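Local coordinates for pfam DUF1093 family protein (Bacillus subtilis, PDB 3NPP) that is of unknown function, belongs to the DUF1093 family and is probably made with a signal sequence, this chain being the C-terminal part, at residues 77-80 and 81-84. Numbering follows the deposited sequence.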
ATOM      1  N   ASP A  77      -3.585  -5.052 -26.150  1.00 27.76           N
ATOM      2  CA  ASP A  77      -2.728  -5.692 -25.178  1.00 27.42           C
ATOM      3  C   ASP A  77      -3.338  -5.791 -23.793  1.00 26.27           C
ATOM      4  O   ASP A  77      -2.707  -6.334 -22.921  1.00 25.43           O
ATOM      5  CB  ASP A  77      -1.399  -4.936 -25.058  1.00 26.77           C
ATOM      6  CG  ASP A  77      -0.764  -4.699 -26.388  1.00 28.20           C
ATOM      7  OD1 ASP A  77      -0.702  -5.668 -27.195  1.00 28.86           O
ATOM      8  OD2 ASP A  77      -0.383  -3.535 -26.657  1.00 27.70           O
HETATM    9  N   MSE A  78      -4.561  -5.291 -23.595  1.00 26.28           N
HETATM   10  CA  MSE A  78      -5.233  -5.415 -22.315  1.00 24.43           C
HETATM   11  C   MSE A  78      -5.729  -6.850 -22.171  1.00 26.04           C
HETATM   12  O   MSE A  78      -5.925  -7.562 -23.209  1.00 27.51           O
HETATM   13  CB  MSE A  78      -6.405  -4.448 -22.233  1.00 24.63           C
HETATM   14  CG  MSE A  78      -5.984  -2.987 -22.342  1.00 23.88           C
HETATM   15 SE   MSE A  78      -7.390  -1.738 -21.991  0.75 22.01          SE
HETATM   16  CE  MSE A  78      -8.838  -2.435 -23.120  1.00 22.76           C
ATOM     17  N   PRO A  79      -6.038  -7.274 -20.936  1.00 25.93           N
ATOM     18  CA  PRO A  79      -6.665  -8.596 -20.766  1.00 26.53           C
ATOM     19  C   PRO A  79      -7.934  -8.811 -21.631  1.00 28.03           C
ATOM     20  O   PRO A  79      -8.701  -7.860 -21.847  1.00 27.31           O
ATOM     21  CB  PRO A  79      -7.042  -8.603 -19.305  1.00 25.35           C
ATOM     22  CG  PRO A  79      -6.009  -7.738 -18.660  1.00 25.78           C
ATOM     23  CD  PRO A  79      -5.742  -6.643 -19.633  1.00 25.34           C
ATOM     24  N   ASP A  80      -8.140 -10.039 -22.097  1.00 28.95           N
ATOM     25  CA  ASP A  80      -9.221 -10.337 -23.062  1.00 31.99           C
ATOM     26  C   ASP A  80     -10.593  -9.941 -22.558  1.00 32.49           C
ATOM     27  O   ASP A  80     -11.342  -9.275 -23.285  1.00 32.20           O
ATOM     28  CB  ASP A  80      -9.254 -11.843 -23.445  1.00 33.66           C
ATOM     29  CG  ASP A  80      -8.300 -12.199 -24.595  1.00 38.95           C
ATOM     30  OD1 ASP A  80      -7.363 -11.408 -24.887  1.00 42.56           O
ATOM     31  OD2 ASP A  80      -8.504 -13.301 -25.217  1.00 45.98           O
ATOM     32  N   SER A  81     -10.911 -10.305 -21.311  1.00 33.47           N
ATOM     33  CA  SER A  81     -12.214  -9.926 -20.717  1.00 35.25           C
ATOM     34  C   SER A  81     -12.345  -8.436 -20.451  1.00 34.19           C
ATOM     35  O   SER A  81     -13.455  -7.913 -20.502  1.00 37.06           O
ATOM     36  CB  SER A  81     -12.543 -10.712 -19.450  1.00 36.08           C
ATOM     37  OG  SER A  81     -12.583 -12.120 -19.683  1.00 40.32           O
ATOM     38  N   VAL A  82     -11.234  -7.752 -20.231  1.00 31.91           N
ATOM     39  CA  VAL A  82     -11.232  -6.294 -20.122  1.00 31.10           C
ATOM     40  C   VAL A  82     -11.513  -5.650 -21.480  1.00 31.85           C
ATOM     41  O   VAL A  82     -12.337  -4.732 -21.561  1.00 31.68           O
ATOM     42  CB  VAL A  82      -9.909  -5.769 -19.543  1.00 29.43           C
ATOM     43  CG1 VAL A  82      -9.862  -4.251 -19.589  1.00 28.31           C
ATOM     44  CG2 VAL A  82      -9.731  -6.291 -18.124  1.00 28.87           C
ATOM     45  N   GLN A  83     -10.867  -6.147 -22.543  1.00 31.87           N
ATOM     46  CA  GLN A  83     -11.186  -5.695 -23.918  1.00 33.86           C
ATOM     47  C   GLN A  83     -12.710  -5.809 -24.262  1.00 37.19           C
ATOM     48  O   GLN A  83     -13.295  -4.860 -24.805  1.00 36.75           O
ATOM     49  CB  GLN A  83     -10.388  -6.478 -24.965  1.00 34.10           C
ATOM     50  CG  GLN A  83      -8.870  -6.257 -24.964  1.00 30.99           C
ATOM     51  CD  GLN A  83      -8.179  -7.000 -26.110  1.00 33.39           C
ATOM     52  OE1 GLN A  83      -8.760  -7.176 -27.171  1.00 34.92           O
ATOM     53  NE2 GLN A  83      -6.940  -7.434 -25.896  1.00 30.74           N
ATOM     54  N   SER A  84     -13.325  -6.950 -23.911  1.00 39.27           N
ATOM     55  CA  SER A  84     -14.783  -7.170 -24.102  1.00 42.98           C
ATOM     56  C   SER A  84     -15.662  -6.176 -23.373  1.00 43.80           C
ATOM     57  O   SER A  84     -16.701  -5.779 -23.903  1.00 46.31           O
ATOM     58  CB  SER A  84     -15.198  -8.572 -23.651  1.00 43.55           C
ATOM     59  OG  SER A  84     -14.605  -9.547 -24.479  1.00 47.54           O
TER
HETATM   60  O   HOH W   1     -11.834 -10.182 -25.986  1.00 42.76           O
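Q83 reaches back from the first turn of the helix to the loop that leads into it. Its NE2 donates to O of M78 at 2.9 Å, with an N-H...O angle of 160°. The acceptor lies close to the amide plane of Q83. CG of Q83 stands beside its own backbone N (chi1 -67°), and the extended chain carries the amide back to M78. The backbone N of the same residue donates to O of P79 at 2.8 Å. Q83 thus grips two successive carbonyls, one by side chain and one by main chain. P79 is the N-cap residue, and the next helical bond runs from N of S84 to O of D80.

The apolar side is the buried one, holding M78 and V82. CB of P79 meets CG2 of V82 at 3.7 Å, the two side chains lying alongside and pointing the same way. The selenomethionine M78 bends at chi3, and its CE comes to 4.1 Å from CG1 of V82, the side chains crossing at about a right angle. On the solvent side D80, S81 and S84 are exposed, and a water bridges O of D80 and OG of S84.

Residues 77-79 end the loop that runs from strand 66-73 to the C-terminal helix 80-86. M78, P79 and V82 all touch Y13 of strand 9-15, in the antiparallel sheet of strands 9-15, 57-63 and 66-73.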